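Local coordinates for Lin0012 protein (Listeria innocua, PDB 3K17) that probably transfers a phosphate from ATP to phosphomevalonate in the mevalonate route to isoprenoids, as a GHMP-family kinase, at residues Q180-H185 with M196-P201; V35-T40 with K345-H350. All coordinates share one frame; numbering follows the deposited sequence.

Contact 1 of 2, residues Q180-H185 with M196-P201; sequences QEWVKH and MKEPWP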
loop_
_atom_site.group_PDB
_atom_site.type_symbol
_atom_site.label_atom_id
_atom_site.label_comp_id
_atom_site.label_asym_id
_atom_site.label_seq_id
_atom_site.Cartn_x
_atom_site.Cartn_y
_atom_site.Cartn_z
ATOM N N GLN A 180 14.393 -26.940 -19.501
ATOM C CA GLN A 180 13.731 -25.884 -18.738
ATOM C C GLN A 180 14.642 -25.086 -17.810
ATOM O O GLN A 180 14.652 -23.854 -17.840
ATOM C CB GLN A 180 12.595 -26.497 -17.919
ATOM C CG GLN A 180 11.500 -27.148 -18.758
ATOM C CD GLN A 180 10.274 -26.262 -18.907
ATOM O OE1 GLN A 180 10.387 -25.087 -19.225
ATOM N NE2 GLN A 180 9.098 -26.831 -18.681
ATOM N N GLU A 181 15.390 -25.799 -16.977
ATOM C CA GLU A 181 16.294 -25.176 -16.024
ATOM C C GLU A 181 17.383 -24.393 -16.760
ATOM O O GLU A 181 17.791 -23.310 -16.329
ATOM C CB GLU A 181 16.922 -26.254 -15.143
ATOM C CG GLU A 181 17.258 -25.792 -13.746
ATOM C CD GLU A 181 17.925 -26.878 -12.923
ATOM O OE1 GLU A 181 19.005 -27.358 -13.332
ATOM O OE2 GLU A 181 17.365 -27.250 -11.867
ATOM N N TRP A 182 17.842 -24.949 -17.874
ATOM C CA TRP A 182 18.873 -24.315 -18.686
ATOM C C TRP A 182 18.380 -22.943 -19.147
ATOM O O TRP A 182 19.111 -21.962 -19.100
ATOM C CB TRP A 182 19.175 -25.196 -19.898
ATOM C CG TRP A 182 20.273 -24.701 -20.782
ATOM C CD1 TRP A 182 21.609 -24.974 -20.666
ATOM C CD2 TRP A 182 20.130 -23.879 -21.943
ATOM N NE1 TRP A 182 22.305 -24.374 -21.692
ATOM C CE2 TRP A 182 21.421 -23.696 -22.489
ATOM C CE3 TRP A 182 19.035 -23.277 -22.580
ATOM C CZ2 TRP A 182 21.645 -22.940 -23.643
ATOM C CZ3 TRP A 182 19.257 -22.529 -23.724
ATOM C CH2 TRP A 182 20.554 -22.366 -24.246
ATOM N N VAL A 183 17.123 -22.884 -19.583
ATOM C CA VAL A 183 16.531 -21.638 -20.057
ATOM C C VAL A 183 16.295 -20.619 -18.951
ATOM O O VAL A 183 16.737 -19.471 -19.045
ATOM C CB VAL A 183 15.181 -21.895 -20.764
ATOM C CG1 VAL A 183 14.469 -20.569 -21.028
ATOM C CG2 VAL A 183 15.412 -22.632 -22.084
ATOM N N LYS A 184 15.593 -21.042 -17.906
ATOM C CA LYS A 184 15.272 -20.154 -16.799
ATOM C C LYS A 184 16.487 -19.507 -16.152
ATOM O O LYS A 184 16.465 -18.315 -15.859
ATOM C CB LYS A 184 14.452 -20.908 -15.750
ATOM C CG LYS A 184 13.077 -21.340 -16.259
ATOM C CD LYS A 184 12.378 -22.273 -15.281
ATOM C CE LYS A 184 11.147 -22.908 -15.908
ATOM N NZ LYS A 184 10.402 -23.760 -14.939
ATOM N N HIS A 185 17.546 -20.281 -15.931
ATOM C CA HIS A 185 18.754 -19.743 -15.311
ATOM C C HIS A 185 19.362 -18.647 -16.164
ATOM O O HIS A 185 19.754 -17.599 -15.656
ATOM C CB HIS A 185 19.795 -20.846 -15.106
ATOM C CG HIS A 185 19.400 -21.872 -14.090
ATOM N ND1 HIS A 185 20.150 -23.004 -13.849
ATOM C CD2 HIS A 185 18.340 -21.937 -13.252
ATOM C CE1 HIS A 185 19.568 -23.722 -12.904
ATOM N NE2 HIS A 185 18.468 -23.098 -12.525
HETATM N N MSE A 196 18.284 -16.690 -29.259
HETATM C CA MSE A 196 17.853 -16.972 -30.625
HETATM C C MSE A 196 18.902 -17.710 -31.444
HETATM O O MSE A 196 18.568 -18.531 -32.296
HETATM C CB MSE A 196 17.490 -15.672 -31.350
HETATM C CG MSE A 196 16.273 -14.943 -30.794
HETATM SE SE MSE A 196 14.673 -16.051 -30.760
HETATM C CE MSE A 196 14.753 -16.592 -28.906
ATOM N N LYS A 197 20.167 -17.407 -31.191
ATOM C CA LYS A 197 21.258 -18.031 -31.928
ATOM C C LYS A 197 21.774 -19.308 -31.288
ATOM O O LYS A 197 22.387 -20.137 -31.956
ATOM C CB LYS A 197 22.411 -17.039 -32.086
ATOM C CG LYS A 197 22.051 -15.847 -32.952
ATOM C CD LYS A 197 23.229 -14.917 -33.170
ATOM C CE LYS A 197 22.841 -13.790 -34.118
ATOM N NZ LYS A 197 23.970 -12.862 -34.387
ATOM N N GLU A 198 21.525 -19.474 -29.998
ATOM C CA GLU A 198 21.998 -20.659 -29.304
ATOM C C GLU A 198 21.031 -21.840 -29.411
ATOM O O GLU A 198 19.830 -21.706 -29.161
ATOM C CB GLU A 198 22.236 -20.331 -27.828
ATOM C CG GLU A 198 23.016 -21.385 -27.054
ATOM C CD GLU A 198 24.498 -21.386 -27.397
ATOM O OE1 GLU A 198 24.927 -20.525 -28.197
ATOM O OE2 GLU A 198 25.233 -22.244 -26.859
ATOM N N PRO A 199 21.538 -23.013 -29.815
ATOM C CA PRO A 199 20.619 -24.152 -29.903
ATOM C C PRO A 199 20.192 -24.532 -28.480
ATOM O O PRO A 199 21.017 -24.582 -27.568
ATOM C CB PRO A 199 21.467 -25.235 -30.583
ATOM C CG PRO A 199 22.880 -24.863 -30.209
ATOM C CD PRO A 199 22.872 -23.359 -30.341
ATOM N N TRP A 200 18.903 -24.773 -28.285
ATOM C CA TRP A 200 18.405 -25.130 -26.961
ATOM C C TRP A 200 18.538 -26.624 -26.701
ATOM O O TRP A 200 17.980 -27.435 -27.431
ATOM C CB TRP A 200 16.936 -24.723 -26.830
ATOM C CG TRP A 200 16.712 -23.241 -26.776
ATOM C CD1 TRP A 200 17.625 -22.254 -27.039
ATOM C CD2 TRP A 200 15.486 -22.579 -26.456
ATOM N NE1 TRP A 200 17.039 -21.017 -26.902
ATOM C CE2 TRP A 200 15.726 -21.188 -26.544
ATOM C CE3 TRP A 200 14.203 -23.026 -26.102
ATOM C CZ2 TRP A 200 14.729 -20.238 -26.293
ATOM C CZ3 TRP A 200 13.209 -22.079 -25.853
ATOM C CH2 TRP A 200 13.481 -20.703 -25.950
ATOM N N PRO A 201 19.265 -27.009 -25.644
ATOM C CA PRO A 201 19.397 -28.443 -25.387
ATOM C C PRO A 201 18.084 -29.199 -25.215
ATOM O O PRO A 201 17.121 -28.686 -24.632
ATOM C CB PRO A 201 20.281 -28.503 -24.133
ATOM C CG PRO A 201 20.210 -27.112 -23.553
ATOM C CD PRO A 201 20.132 -26.228 -24.746
#
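Trp182 lies against Pro201 through a CH-pi contact. Pro201 CD sits 3.5 Å from the centroid of the six-membered ring of Trp182, nearly on the ring normal. Pro201 CG lies over the same face nearer the five-membered ring, 3.6 Å from Trp182 CD2. Trp182 CG is anti to the backbone N (chi1 -177°), on a CB that points toward 196-201.

The two indoles also meet, but obliquely. Trp182 CZ3 comes over one face of Trp200, 3.7 Å from CD1, with the planes at 54°.

Two short helices, 180-187 and 192-197, lie in the connection between strands 172-176 and 204-208 of the large mixed sheet of this GHMP-type kinase; the chain then passes back by the first helix. Helix 141-156 covers another side, with Leu150 touching both Val183 and Trp200.

Aliphatic contacts complete the set. Val183 CG2 lies over a face of Trp200 near its rim, 4.2 Å from CE3. Glu198 CG meets the edge of Trp182, 3.9 Å from CH2. No hydrogen bond joins the segments; Trp200 NE1 donates instead to Phe195 O.

Contact 2 of 2, residues V35-T40 with K345-H350; sequences VNRYIT and KHLPFH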
loop_
_atom_site.group_PDB
_atom_site.type_symbol
_atom_site.label_atom_id
_atom_site.label_comp_id
_atom_site.label_asym_id
_atom_site.label_seq_id
_atom_site.Cartn_x
_atom_site.Cartn_y
_atom_site.Cartn_z
ATOM N N VAL A 35 -5.685 -28.238 -34.441
ATOM C CA VAL A 35 -7.065 -28.484 -34.850
ATOM C C VAL A 35 -7.582 -27.417 -35.808
ATOM O O VAL A 35 -7.039 -26.314 -35.891
ATOM C CB VAL A 35 -8.021 -28.568 -33.620
ATOM C CG1 VAL A 35 -7.476 -29.558 -32.596
ATOM C CG2 VAL A 35 -8.175 -27.204 -32.986
ATOM N N ASN A 36 -8.648 -27.764 -36.522
ATOM C CA ASN A 36 -9.274 -26.882 -37.491
ATOM C C ASN A 36 -10.140 -25.769 -36.872
ATOM O O ASN A 36 -11.224 -25.462 -37.372
ATOM C CB ASN A 36 -10.111 -27.728 -38.458
ATOM C CG ASN A 36 -11.142 -28.582 -37.741
ATOM O OD1 ASN A 36 -10.835 -29.260 -36.759
ATOM N ND2 ASN A 36 -12.372 -28.556 -38.231
ATOM N N ARG A 37 -9.653 -25.168 -35.789
ATOM C CA ARG A 37 -10.348 -24.067 -35.107
ATOM C C ARG A 37 -9.230 -23.074 -34.843
ATOM O O ARG A 37 -8.181 -23.430 -34.303
ATOM C CB ARG A 37 -11.019 -24.571 -33.829
ATOM C CG ARG A 37 -12.163 -25.533 -34.168
ATOM C CD ARG A 37 -12.693 -26.339 -32.993
ATOM N NE ARG A 37 -13.514 -27.433 -33.506
ATOM C CZ ARG A 37 -14.737 -27.292 -34.011
ATOM N NH1 ARG A 37 -15.313 -26.097 -34.055
ATOM N NH2 ARG A 37 -15.359 -28.341 -34.534
ATOM N N TYR A 38 -9.462 -21.826 -35.229
ATOM C CA TYR A 38 -8.418 -20.825 -35.167
ATOM C C TYR A 38 -8.602 -19.534 -34.392
ATOM O O TYR A 38 -9.710 -19.091 -34.077
ATOM C CB TYR A 38 -8.064 -20.419 -36.605
ATOM C CG TYR A 38 -7.691 -21.576 -37.506
ATOM C CD1 TYR A 38 -6.353 -21.887 -37.743
ATOM C CD2 TYR A 38 -8.674 -22.399 -38.065
ATOM C CE1 TYR A 38 -5.993 -22.978 -38.500
ATOM C CE2 TYR A 38 -8.324 -23.515 -38.834
ATOM C CZ TYR A 38 -6.974 -23.791 -39.043
ATOM O OH TYR A 38 -6.586 -24.876 -39.786
ATOM N N ILE A 39 -7.453 -18.940 -34.110
ATOM C CA ILE A 39 -7.379 -17.631 -33.520
ATOM C C ILE A 39 -6.963 -16.887 -34.788
ATOM O O ILE A 39 -6.115 -17.381 -35.548
ATOM C CB ILE A 39 -6.276 -17.545 -32.440
ATOM C CG1 ILE A 39 -6.901 -17.859 -31.070
ATOM C CG2 ILE A 39 -5.622 -16.162 -32.469
ATOM C CD1 ILE A 39 -5.945 -17.825 -29.916
ATOM N N THR A 40 -7.584 -15.743 -35.053
ATOM C CA THR A 40 -7.254 -14.965 -36.245
ATOM C C THR A 40 -6.746 -13.590 -35.844
ATOM O O THR A 40 -7.427 -12.854 -35.133
ATOM C CB THR A 40 -8.490 -14.785 -37.154
ATOM O OG1 THR A 40 -8.972 -16.068 -37.557
ATOM C CG2 THR A 40 -8.134 -13.977 -38.397
ATOM N N LYS A 345 -20.086 -32.481 -26.387
ATOM C CA LYS A 345 -20.239 -31.814 -27.673
ATOM C C LYS A 345 -19.160 -32.271 -28.643
ATOM O O LYS A 345 -17.967 -32.136 -28.370
ATOM C CB LYS A 345 -20.166 -30.285 -27.542
ATOM C CG LYS A 345 -20.301 -29.579 -28.884
ATOM C CD LYS A 345 -20.292 -28.053 -28.780
ATOM C CE LYS A 345 -21.544 -27.533 -28.089
ATOM N NZ LYS A 345 -22.769 -28.159 -28.681
ATOM N N HIS A 346 -19.591 -32.813 -29.775
ATOM C CA HIS A 346 -18.671 -33.277 -30.802
ATOM C C HIS A 346 -18.066 -32.063 -31.502
ATOM O O HIS A 346 -18.777 -31.120 -31.831
ATOM C CB HIS A 346 -19.438 -34.136 -31.821
ATOM C CG HIS A 346 -18.621 -34.580 -32.997
ATOM N ND1 HIS A 346 -17.370 -35.147 -32.868
ATOM C CD2 HIS A 346 -18.913 -34.615 -34.319
ATOM C CE1 HIS A 346 -16.931 -35.514 -34.058
ATOM N NE2 HIS A 346 -17.849 -35.204 -34.956
ATOM N N LEU A 347 -16.751 -32.071 -31.707
ATOM C CA LEU A 347 -16.108 -30.974 -32.420
ATOM C C LEU A 347 -15.504 -31.542 -33.713
ATOM O O LEU A 347 -14.379 -32.063 -33.710
ATOM C CB LEU A 347 -15.009 -30.325 -31.555
ATOM C CG LEU A 347 -15.433 -29.719 -30.205
ATOM C CD1 LEU A 347 -14.247 -28.998 -29.554
ATOM C CD2 LEU A 347 -16.575 -28.737 -30.416
ATOM N N PRO A 348 -16.261 -31.486 -34.828
ATOM C CA PRO A 348 -15.789 -31.992 -36.125
ATOM C C PRO A 348 -14.317 -31.623 -36.323
ATOM O O PRO A 348 -13.935 -30.459 -36.219
ATOM C CB PRO A 348 -16.722 -31.303 -37.112
ATOM C CG PRO A 348 -18.047 -31.332 -36.344
ATOM C CD PRO A 348 -17.630 -30.938 -34.936
ATOM N N PHE A 349 -13.499 -32.625 -36.624
ATOM C CA PHE A 349 -12.066 -32.421 -36.747
ATOM C C PHE A 349 -11.373 -32.772 -38.058
ATOM O O PHE A 349 -11.755 -33.693 -38.764
ATOM C CB PHE A 349 -11.373 -33.212 -35.623
ATOM C CG PHE A 349 -9.865 -33.321 -35.772
ATOM C CD1 PHE A 349 -9.019 -32.441 -35.099
ATOM C CD2 PHE A 349 -9.298 -34.298 -36.589
ATOM C CE1 PHE A 349 -7.634 -32.531 -35.239
ATOM C CE2 PHE A 349 -7.906 -34.398 -36.737
ATOM C CZ PHE A 349 -7.075 -33.514 -36.061
ATOM N N HIS A 350 -10.347 -31.987 -38.356
ATOM C CA HIS A 350 -9.432 -32.219 -39.463
ATOM C C HIS A 350 -8.209 -31.395 -39.068
ATOM O O HIS A 350 -8.329 -30.328 -38.455
ATOM C CB HIS A 350 -10.003 -31.914 -40.882
ATOM C CG HIS A 350 -10.469 -30.512 -41.115
ATOM N ND1 HIS A 350 -11.780 -30.126 -40.933
ATOM C CD2 HIS A 350 -9.827 -29.431 -41.619
ATOM C CE1 HIS A 350 -11.925 -28.869 -41.317
ATOM N NE2 HIS A 350 -10.757 -28.425 -41.738
#
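Asn36 and Arg37 meet the chain that follows strand 345-346, where the two lobes of the GHMP kinase fold adjoin. Strands 29-35 and 37-45 both belong to the large mixed sheet, and the chain turns a corner at Asn36 between them. Residues 345-346 form an outer strand of the four-stranded antiparallel sheet.

The polar contacts centre on the Asn36 amide, which both gives and accepts. Asn36 ND2 donates to Pro348 O at 3.2 Å, with the acceptor almost in the amide plane. Asn36 OD1 accepts from His350 N, also at 3.2 Å. That donor stands above the carbonyl plane of the side chain, with a C=O...N angle of 96°. Asn36 CG, set between the backbone N and the carbonyl carbon (chi1 56°), lies against His350, 3.6 Å from His350 N. Pro348 O takes a second, weak bond from Arg37 NH2 at 3.1 Å, so two side chains share one backbone oxygen.

Van der Waals contacts flank this network. Leu347 CD2 lies over one face of the Arg37 guanidinium, and Leu347 CB is 3.6 Å from Arg37 NH2. Val35 CG1 meets the edge of the Phe349 ring, 4.0 Å from CE1. Phe215 packs edge-to-face with Phe349.

One CH-pi contact remains, over a face of the His350 imidazole. Asn36 CB sits 3.5 Å from the ring centroid, 13° off the normal.

The contacts lie on opposite sides of the chain's centre. Their own centres are 32 Å apart, and their nearest atoms are about 20 Å apart, so they do not touch. Along the chain, contact 1 is nested inside the loop that contact 2 closes: 35-40 comes first, then 180-185 and 196-201, and 345-350 last. The large mixed sheet relates them. Strand 37-45 belongs to it, and strands 172-176 and 204-208 enclose the helices of contact 1 in sequence. Contact 1 is thus local, between neighbouring elements. Contact 2 is long-range and brings the four-stranded antiparallel sheet up to the mixed sheet.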